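Local coordinates for OXA-46 oxacillinase (Pseudomonas aeruginosa, PDB 3IF6), which probably hydrolyses beta-lactam antibiotics to substituted beta-amino acids, as a class D serine beta-lactamase, at residues B[38-43]-B[246-251]; B[66-71]-B[215-220]; B[211-216]-B[241-246]. All coordinates share one frame; numbering follows the deposited sequence.

All three contacts reach the mixed sheet of the transpeptidase-like fold. Along the chain, the two segments of interaction 1 (38-43 and 246-251) enclose both other contacts. Interaction 2 lies about 12 Å from interaction 1, and interaction 3 about 9 Å from either, measured between centres. Interactions 2 and 3 share the turn at Gly-215 and Arg-216, which joins the neighbouring strands 206-213 and 217-226. Interactions 1 and 3 share Leu-246, at the approach to helix 247-259. Arg-249 NH1 also ties them by reaching Gly-212 O. Trp-219 of interaction 2 and Trp-213 of interaction 3 both come within about 8 Å of the side chain of the predicted nucleophile Ser-72, whereas interaction 1 lies away from it.

Interaction 1: residues B[38-43]-B[246-251]; sequences LQAEGA and LFKREA
The backbones of Leu-38 and Lys-248 come closest here, with their CA atoms 7.1 Å apart, where the turn after helix 32-36 passes the first turn of helix 247-259. Gln-39 has a positive phi and is the C' residue of the Schellman motif that ends the earlier helix. The two main side chains slide past each other in opposite directions. Lys-248 sets out with CG anti to its carbonyl carbon (chi1 -65°) and then runs extended. This carries its amine along the flank of Leu-38 to the peptide beyond. On the way, Lys-248 CG passes 4.0 Å from Leu-38 CG, and Lys-248 CD lies 4.1 Å from Ala-40 CB. Leu-38 also touches the helix at two other places. Its CD2 meets Ala-251 CB at 4.2 Å, and its CG approaches Phe-247 CE1 at 4.3 Å. At the far end, Lys-248 NZ donates to Leu-38 O over 2.8 Å. The C=O...N angle is 157°, with the donor tilted from the carbonyl plane. A water accepts from Lys-248 NZ at 2.9 Å and gives a weak bond to Gln-39 O. Asp-245 OD1 adds a salt bridge to the same amine. The buried lysine thus has three polar partners. The nearby carboxylate and the carbonyl would be expected to stabilise its positive charge, while its methylenes form part of the apolar packing.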
loop_
_atom_site.group_PDB
_atom_site.type_symbol
_atom_site.label_atom_id
_atom_site.label_comp_id
_atom_site.label_asym_id
_atom_site.label_seq_id
_atom_site.Cartn_x
_atom_site.Cartn_y
_atom_site.Cartn_z
ATOM N N LEU B 38 6.416 -11.869 27.871
ATOM C CA LEU B 38 5.378 -12.716 27.348
ATOM C C LEU B 38 5.868 -14.163 27.349
ATOM O O LEU B 38 5.519 -14.938 26.463
ATOM C CB LEU B 38 5.018 -12.255 25.945
ATOM C CG LEU B 38 3.751 -11.474 25.595
ATOM C CD1 LEU B 38 3.015 -10.878 26.785
ATOM C CD2 LEU B 38 4.113 -10.426 24.557
ATOM N N GLN B 39 6.675 -14.522 28.355
ATOM C CA GLN B 39 7.268 -15.853 28.482
ATOM C C GLN B 39 7.658 -16.395 27.122
ATOM O O GLN B 39 7.266 -17.509 26.775
ATOM C CB GLN B 39 6.303 -16.840 29.152
ATOM C CG GLN B 39 5.937 -16.488 30.578
ATOM C CD GLN B 39 5.291 -15.114 30.666
ATOM O OE1 GLN B 39 5.909 -14.146 31.146
ATOM N NE2 GLN B 39 4.064 -15.006 30.166
ATOM N N ALA B 40 8.407 -15.603 26.351
ATOM C CA ALA B 40 8.780 -16.002 24.986
ATOM C C ALA B 40 10.283 -16.090 24.810
ATOM O O ALA B 40 11.030 -15.374 25.455
ATOM C CB ALA B 40 8.142 -15.053 23.921
ATOM N N GLU B 41 10.713 -16.981 23.930
ATOM C CA GLU B 41 12.103 -17.073 23.526
ATOM C C GLU B 41 12.191 -16.726 22.037
ATOM O O GLU B 41 11.414 -17.244 21.226
ATOM C CB GLU B 41 12.622 -18.496 23.712
ATOM C CG GLU B 41 12.442 -19.081 25.102
ATOM C CD GLU B 41 13.698 -18.998 25.955
ATOM O OE1 GLU B 41 14.815 -18.873 25.385
ATOM O OE2 GLU B 41 13.559 -19.055 27.197
ATOM N N GLY B 42 13.123 -15.848 21.690
ATOM C CA GLY B 42 13.527 -15.691 20.314
ATOM C C GLY B 42 14.458 -14.531 20.030
ATOM O O GLY B 42 15.308 -14.189 20.847
ATOM N N ALA B 43 14.282 -13.924 18.856
ATOM C CA ALA B 43 15.222 -12.937 18.349
ATOM C C ALA B 43 14.541 -11.904 17.466
ATOM O O ALA B 43 13.594 -12.201 16.750
ATOM C CB ALA B 43 16.367 -13.622 17.576
ATOM N N LEU B 246 0.746 -17.315 19.151
ATOM C CA LEU B 246 0.893 -16.644 17.868
ATOM C C LEU B 246 0.750 -15.134 17.987
ATOM O O LEU B 246 1.403 -14.402 17.263
ATOM C CB LEU B 246 -0.070 -17.260 16.839
ATOM C CG LEU B 246 0.438 -18.233 15.738
ATOM C CD1 LEU B 246 1.633 -19.135 16.096
ATOM C CD2 LEU B 246 -0.707 -19.041 15.064
ATOM N N PHE B 247 -0.069 -14.673 18.928
ATOM C CA PHE B 247 -0.255 -13.245 19.172
ATOM C C PHE B 247 1.040 -12.536 19.606
ATOM O O PHE B 247 1.150 -11.329 19.486
ATOM C CB PHE B 247 -1.349 -13.021 20.216
ATOM C CG PHE B 247 -0.893 -13.300 21.636
ATOM C CD1 PHE B 247 -0.327 -12.290 22.414
ATOM C CD2 PHE B 247 -1.010 -14.563 22.187
ATOM C CE1 PHE B 247 0.082 -12.535 23.700
ATOM C CE2 PHE B 247 -0.586 -14.806 23.484
ATOM C CZ PHE B 247 -0.033 -13.792 24.230
ATOM N N LYS B 248 2.019 -13.291 20.085
ATOM C CA LYS B 248 3.274 -12.729 20.595
ATOM C C LYS B 248 4.202 -12.303 19.460
ATOM O O LYS B 248 5.104 -11.514 19.655
ATOM C CB LYS B 248 4.002 -13.777 21.452
ATOM C CG LYS B 248 3.294 -14.190 22.723
ATOM C CD LYS B 248 4.055 -15.295 23.412
ATOM C CE LYS B 248 3.149 -15.954 24.453
ATOM N NZ LYS B 248 3.974 -16.951 25.238
ATOM N N ARG B 249 4.011 -12.842 18.269
ATOM C CA ARG B 249 4.863 -12.430 17.184
ATOM C C ARG B 249 4.743 -10.927 17.010
ATOM O O ARG B 249 5.739 -10.213 17.175
ATOM C CB ARG B 249 4.540 -13.178 15.897
ATOM C CG ARG B 249 4.766 -14.678 15.996
ATOM C CD ARG B 249 4.175 -15.325 14.789
ATOM N NE ARG B 249 2.746 -15.061 14.773
ATOM C CZ ARG B 249 1.923 -15.449 13.813
ATOM N NH1 ARG B 249 2.398 -16.111 12.774
ATOM N NH2 ARG B 249 0.640 -15.162 13.902
ATOM N N GLU B 250 3.527 -10.454 16.715
ATOM C CA GLU B 250 3.269 -9.016 16.540
ATOM C C GLU B 250 3.364 -8.247 17.845
ATOM O O GLU B 250 3.660 -7.057 17.840
ATOM C CB GLU B 250 1.903 -8.759 15.873
ATOM C CG GLU B 250 1.913 -8.873 14.340
ATOM C CD GLU B 250 0.555 -9.245 13.713
ATOM O OE1 GLU B 250 -0.074 -8.376 13.082
ATOM O OE2 GLU B 250 0.119 -10.423 13.835
ATOM N N ALA B 251 3.083 -8.893 18.966
ATOM C CA ALA B 251 2.982 -8.118 20.197
ATOM C C ALA B 251 4.353 -7.705 20.753
ATOM O O ALA B 251 4.504 -6.597 21.271
ATOM C CB ALA B 251 2.140 -8.834 21.245
HETATM O O HOH W 1 5.829 -18.883 24.056
#

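Interaction 2: residues B[66-71]-B[215-220]; sequences KRYSPA and GRFGWW
Tyr-68 and Ser-69 pack against the rings of Phe-217 and Trp-219, just before the STFK motif that begins with the predicted nucleophile Ser-72. The tight part is aromatic. Tyr-68 turns its edge to Phe-217, and its CD1 sits 3.6 Å above the centre of that ring. This is an edge-to-face pair, with centroids 4.7 Å apart and planes at 58°. Phe-217 CG lies between the backbone N and the carbonyl carbon (chi1 56°), a rotamer that turns a face of the ring to Tyr-68 CD1. Tyr-68 CB lies 3.2 Å from Phe-217 CE1 and 3.5 Å from Trp-219 CZ2, so it touches both rings. Ser-69 O is held at the edges of the same two rings. It lies 3.3 Å from Phe-217 CE1, and it accepts from Trp-219 NE1 at 2.8 Å. That bond is nearly straight (174°) and lies in the indole plane, although the donor is tilted from the carbonyl plane. The buried indole N-H is thereby satisfied. The outer side is looser. Lys-66 is exposed. Arg-67 starts out away from the strand, and its NE forms a salt bridge with Glu-170 OE1. Arg-216 is exposed too, and pairs with Glu-214. Tyr-68 bonds through its backbone to Ile-166 in the small two-stranded sheet. Across the contact, strand 217-226 runs antiparallel between strands 206-213 and 229-238, with backbone hydrogen bonds between Trp-219 and Gly-212, and between Gly-218 and Ile-237.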
loop_
_atom_site.group_PDB
_atom_site.type_symbol
_atom_site.label_atom_id
_atom_site.label_comp_id
_atom_site.label_asym_id
_atom_site.label_seq_id
_atom_site.Cartn_x
_atom_site.Cartn_y
_atom_site.Cartn_z
ATOM N N LYS B 66 20.779 -17.461 13.032
ATOM C CA LYS B 66 20.366 -18.827 12.689
ATOM C C LYS B 66 19.174 -18.909 11.700
ATOM O O LYS B 66 18.230 -18.128 11.755
ATOM C CB LYS B 66 20.122 -19.736 13.909
ATOM C CG LYS B 66 19.836 -21.185 13.401
ATOM C CD LYS B 66 19.692 -22.270 14.433
ATOM C CE LYS B 66 18.619 -21.961 15.430
ATOM N NZ LYS B 66 18.224 -23.248 16.077
ATOM N N ARG B 67 19.243 -19.906 10.835
ATOM C CA ARG B 67 18.285 -20.117 9.787
ATOM C C ARG B 67 17.104 -20.997 10.198
ATOM O O ARG B 67 17.265 -22.121 10.690
ATOM C CB ARG B 67 18.977 -20.733 8.575
ATOM C CG ARG B 67 19.923 -19.788 7.872
ATOM C CD ARG B 67 20.155 -20.295 6.471
ATOM N NE ARG B 67 21.117 -19.474 5.780
ATOM C CZ ARG B 67 22.259 -19.916 5.245
ATOM N NH1 ARG B 67 22.608 -21.206 5.303
ATOM N NH2 ARG B 67 23.057 -19.055 4.627
ATOM N N TYR B 68 15.916 -20.441 9.964
ATOM C CA TYR B 68 14.629 -21.099 10.149
ATOM C C TYR B 68 13.872 -21.196 8.804
ATOM O O TYR B 68 14.087 -20.393 7.862
ATOM C CB TYR B 68 13.822 -20.288 11.147
ATOM C CG TYR B 68 14.455 -20.206 12.500
ATOM C CD1 TYR B 68 14.274 -21.228 13.424
ATOM C CD2 TYR B 68 15.257 -19.130 12.852
ATOM C CE1 TYR B 68 14.873 -21.189 14.683
ATOM C CE2 TYR B 68 15.873 -19.073 14.116
ATOM C CZ TYR B 68 15.670 -20.121 15.021
ATOM O OH TYR B 68 16.230 -20.097 16.282
ATOM N N SER B 69 13.000 -22.188 8.706
ATOM C CA SER B 69 12.063 -22.238 7.606
ATOM C C SER B 69 11.226 -20.949 7.584
ATOM O O SER B 69 10.689 -20.564 8.618
ATOM C CB SER B 69 11.170 -23.440 7.773
ATOM O OG SER B 69 10.317 -23.525 6.660
ATOM N N PRO B 70 11.132 -20.273 6.449
ATOM C CA PRO B 70 10.370 -19.033 6.322
ATOM C C PRO B 70 8.867 -19.170 6.529
ATOM O O PRO B 70 8.215 -18.316 7.049
ATOM C CB PRO B 70 10.714 -18.570 4.916
ATOM C CG PRO B 70 11.047 -19.660 4.258
ATOM C CD PRO B 70 11.768 -20.571 5.174
ATOM N N ALA B 71 8.347 -20.288 6.089
ATOM C CA ALA B 71 6.939 -20.555 6.088
ATOM C C ALA B 71 6.210 -19.545 5.221
ATOM O O ALA B 71 6.574 -19.373 4.110
ATOM C CB ALA B 71 6.427 -20.590 7.459
ATOM N N GLY B 215 5.144 -24.056 13.037
ATOM C CA GLY B 215 4.763 -25.076 14.009
ATOM C C GLY B 215 5.555 -24.937 15.290
ATOM O O GLY B 215 4.976 -24.708 16.358
ATOM N N ARG B 216 6.878 -25.090 15.203
ATOM C CA ARG B 216 7.747 -24.960 16.409
ATOM C C ARG B 216 8.131 -23.515 16.666
ATOM O O ARG B 216 8.480 -23.157 17.782
ATOM C CB ARG B 216 9.017 -25.822 16.318
ATOM C CG ARG B 216 8.764 -27.332 16.263
ATOM C CD ARG B 216 9.977 -28.143 15.706
ATOM N NE ARG B 216 10.716 -27.466 14.621
ATOM C CZ ARG B 216 10.852 -27.933 13.367
ATOM N NH1 ARG B 216 10.296 -29.092 12.999
ATOM N NH2 ARG B 216 11.548 -27.243 12.466
ATOM N N PHE B 217 8.066 -22.688 15.629
ATOM C CA PHE B 217 8.397 -21.267 15.739
ATOM C C PHE B 217 7.585 -20.431 14.761
ATOM O O PHE B 217 7.015 -20.961 13.814
ATOM C CB PHE B 217 9.892 -21.030 15.513
ATOM C CG PHE B 217 10.381 -21.550 14.208
ATOM C CD1 PHE B 217 10.379 -20.717 13.068
ATOM C CD2 PHE B 217 10.821 -22.884 14.096
ATOM C CE1 PHE B 217 10.790 -21.198 11.838
ATOM C CE2 PHE B 217 11.235 -23.382 12.879
ATOM C CZ PHE B 217 11.233 -22.537 11.740
ATOM N N GLY B 218 7.529 -19.124 15.013
ATOM C CA GLY B 218 6.836 -18.190 14.148
ATOM C C GLY B 218 7.621 -16.929 13.843
ATOM O O GLY B 218 8.523 -16.553 14.596
ATOM N N TRP B 219 7.265 -16.263 12.745
ATOM C CA TRP B 219 7.879 -14.995 12.352
ATOM C C TRP B 219 6.870 -13.846 12.297
ATOM O O TRP B 219 5.670 -14.063 12.121
ATOM C CB TRP B 219 8.388 -15.086 10.926
ATOM C CG TRP B 219 9.408 -16.125 10.520
ATOM C CD1 TRP B 219 9.171 -17.390 10.084
ATOM C CD2 TRP B 219 10.826 -15.909 10.380
ATOM N NE1 TRP B 219 10.354 -17.997 9.713
ATOM C CE2 TRP B 219 11.384 -17.110 9.884
ATOM C CE3 TRP B 219 11.677 -14.822 10.659
ATOM C CZ2 TRP B 219 12.757 -17.263 9.649
ATOM C CZ3 TRP B 219 13.047 -14.962 10.409
ATOM C CH2 TRP B 219 13.570 -16.180 9.913
ATOM N N TRP B 220 7.380 -12.627 12.439
ATOM C CA TRP B 220 6.781 -11.437 11.904
ATOM C C TRP B 220 7.906 -10.630 11.242
ATOM O O TRP B 220 8.837 -10.172 11.905
ATOM C CB TRP B 220 6.013 -10.647 12.975
ATOM C CG TRP B 220 5.068 -9.607 12.391
ATOM C CD1 TRP B 220 4.263 -9.767 11.297
ATOM C CD2 TRP B 220 4.826 -8.264 12.866
ATOM N NE1 TRP B 220 3.553 -8.631 11.059
ATOM C CE2 TRP B 220 3.868 -7.683 11.995
ATOM C CE3 TRP B 220 5.320 -7.493 13.938
ATOM C CZ2 TRP B 220 3.381 -6.361 12.167
ATOM C CZ3 TRP B 220 4.841 -6.173 14.091
ATOM C CH2 TRP B 220 3.885 -5.628 13.210
#

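Interaction 3: residues B[211-216]-B[241-246]; sequences TGWEGR and NRTDDL
Trp-213 follows the Thr-Gly of the KTG motif, on strand 206-213 of the beta-lactamase fold, and packs on Leu-246, Arg-242 and Thr-243 of the loop before helix 247-259. CG of Trp-213 is anti to the backbone N (chi1 -176°), sending the indole across to Leu-246. The two side chains cross at about a right angle. Leu-246 CD1 presses on the five-membered ring, 3.4 Å from its centroid and 8° off the normal, a CH-pi contact. Leu-246 CD2 reaches toward the six-membered ring, 3.9 Å from Trp-213 CE3. The opposite face is covered by Gly-215 N, 3.3 Å above the plane, so the indole is sandwiched between the loop and its own turn. At the ring's far end, Arg-242 CB meets Trp-213 CZ2 at 3.6 Å and Thr-243 CG2 meets Trp-213 CH2 at 3.6 Å. Arg-242 crosses the indole at about a right angle, with the guanidinium and indole planes 60° apart. The ring lies near Ser-72 and a bound tartrate, consistent with a place beside the active-site pocket. Its N-H is engaged mainly by Thr-239 OG1, while the bond from Trp-213 NE1 to Gly-215 O is weak, at 3.2 Å.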
loop_
_atom_site.group_PDB
_atom_site.type_symbol
_atom_site.label_atom_id
_atom_site.label_comp_id
_atom_site.label_asym_id
_atom_site.label_seq_id
_atom_site.Cartn_x
_atom_site.Cartn_y
_atom_site.Cartn_z
ATOM N N THR B 211 3.273 -12.404 8.611
ATOM C CA THR B 211 3.465 -13.265 9.755
ATOM C C THR B 211 3.880 -14.631 9.222
ATOM O O THR B 211 3.634 -14.956 8.053
ATOM C CB THR B 211 2.191 -13.349 10.668
ATOM O OG1 THR B 211 1.060 -13.747 9.890
ATOM C CG2 THR B 211 1.873 -12.015 11.330
ATOM N N GLY B 212 4.548 -15.417 10.054
ATOM C CA GLY B 212 4.996 -16.764 9.650
ATOM C C GLY B 212 4.750 -17.734 10.790
ATOM O O GLY B 212 4.816 -17.341 11.942
ATOM N N TRP B 213 4.423 -18.986 10.485
ATOM C CA TRP B 213 4.275 -20.003 11.546
ATOM C C TRP B 213 4.555 -21.380 10.967
ATOM O O TRP B 213 3.779 -21.890 10.127
ATOM C CB TRP B 213 2.903 -19.979 12.256
ATOM C CG TRP B 213 2.840 -20.981 13.410
ATOM C CD1 TRP B 213 3.797 -21.172 14.365
ATOM C CD2 TRP B 213 1.764 -21.912 13.735
ATOM N NE1 TRP B 213 3.396 -22.136 15.251
ATOM C CE2 TRP B 213 2.179 -22.638 14.878
ATOM C CE3 TRP B 213 0.519 -22.222 13.148
ATOM C CZ2 TRP B 213 1.387 -23.652 15.472
ATOM C CZ3 TRP B 213 -0.284 -23.232 13.747
ATOM C CH2 TRP B 213 0.162 -23.923 14.902
ATOM N N GLU B 214 5.670 -21.953 11.437
ATOM C CA GLU B 214 6.197 -23.235 10.984
ATOM C C GLU B 214 5.587 -24.366 11.822
ATOM O O GLU B 214 5.472 -25.479 11.357
ATOM C CB GLU B 214 7.741 -23.198 11.057
ATOM C CG GLU B 214 8.507 -24.470 10.632
ATOM C CD GLU B 214 8.613 -25.562 11.725
ATOM O OE1 GLU B 214 8.316 -25.335 12.941
ATOM O OE2 GLU B 214 9.005 -26.680 11.338
ATOM N N GLY B 215 5.144 -24.056 13.037
ATOM C CA GLY B 215 4.763 -25.076 14.009
ATOM C C GLY B 215 5.555 -24.937 15.290
ATOM O O GLY B 215 4.976 -24.708 16.358
ATOM N N ARG B 216 6.878 -25.090 15.203
ATOM C CA ARG B 216 7.747 -24.960 16.409
ATOM C C ARG B 216 8.131 -23.515 16.666
ATOM O O ARG B 216 8.480 -23.157 17.782
ATOM C CB ARG B 216 9.017 -25.822 16.318
ATOM C CG ARG B 216 8.764 -27.332 16.263
ATOM C CD ARG B 216 9.977 -28.143 15.706
ATOM N NE ARG B 216 10.716 -27.466 14.621
ATOM C CZ ARG B 216 10.852 -27.933 13.367
ATOM N NH1 ARG B 216 10.296 -29.092 12.999
ATOM N NH2 ARG B 216 11.548 -27.243 12.466
ATOM N N ASN B 241 3.283 -23.287 22.687
ATOM C CA ASN B 241 1.849 -23.249 22.862
ATOM C C ASN B 241 1.125 -23.122 21.541
ATOM O O ASN B 241 -0.070 -22.979 21.481
ATOM C CB ASN B 241 1.430 -22.200 23.862
ATOM C CG ASN B 241 2.055 -22.402 25.186
ATOM O OD1 ASN B 241 1.865 -23.395 25.800
ATOM N ND2 ASN B 241 2.814 -21.454 25.619
ATOM N N ARG B 242 1.897 -23.180 20.482
ATOM C CA ARG B 242 1.372 -23.268 19.165
ATOM C C ARG B 242 0.488 -22.078 18.866
ATOM O O ARG B 242 0.946 -20.983 18.953
ATOM C CB ARG B 242 0.730 -24.619 18.905
ATOM C CG ARG B 242 1.687 -25.823 18.767
ATOM C CD ARG B 242 0.837 -27.075 18.619
ATOM N NE ARG B 242 1.455 -28.400 18.523
ATOM C CZ ARG B 242 2.726 -28.638 18.297
ATOM N NH1 ARG B 242 3.587 -27.647 18.162
ATOM N NH2 ARG B 242 3.134 -29.870 18.229
ATOM N N THR B 243 -0.757 -22.304 18.484
ATOM C CA THR B 243 -1.649 -21.231 18.094
ATOM C C THR B 243 -1.837 -20.210 19.187
ATOM O O THR B 243 -2.039 -19.083 18.904
ATOM C CB THR B 243 -3.002 -21.698 17.517
ATOM O OG1 THR B 243 -3.780 -22.332 18.500
ATOM C CG2 THR B 243 -2.805 -22.643 16.498
ATOM N N ASP B 244 -1.781 -20.642 20.428
ATOM C CA ASP B 244 -1.832 -19.740 21.594
ATOM C C ASP B 244 -0.659 -18.791 21.774
ATOM O O ASP B 244 -0.821 -17.752 22.417
ATOM C CB ASP B 244 -2.008 -20.534 22.881
ATOM C CG ASP B 244 -3.301 -21.281 22.929
ATOM O OD1 ASP B 244 -4.197 -21.107 22.082
ATOM O OD2 ASP B 244 -3.424 -22.050 23.848
ATOM N N ASP B 245 0.506 -19.126 21.215
ATOM C CA ASP B 245 1.636 -18.217 21.228
ATOM C C ASP B 245 1.640 -17.164 20.119
ATOM O O ASP B 245 2.446 -16.225 20.147
ATOM C CB ASP B 245 2.933 -18.989 21.147
ATOM C CG ASP B 245 3.331 -19.553 22.454
ATOM O OD1 ASP B 245 2.739 -19.200 23.467
ATOM O OD2 ASP B 245 4.218 -20.387 22.486
ATOM N N LEU B 246 0.746 -17.315 19.151
ATOM C CA LEU B 246 0.893 -16.644 17.868
ATOM C C LEU B 246 0.750 -15.134 17.987
ATOM O O LEU B 246 1.403 -14.402 17.263
ATOM C CB LEU B 246 -0.070 -17.260 16.839
ATOM C CG LEU B 246 0.438 -18.233 15.738
ATOM C CD1 LEU B 246 1.633 -19.135 16.096
ATOM C CD2 LEU B 246 -0.707 -19.041 15.064
#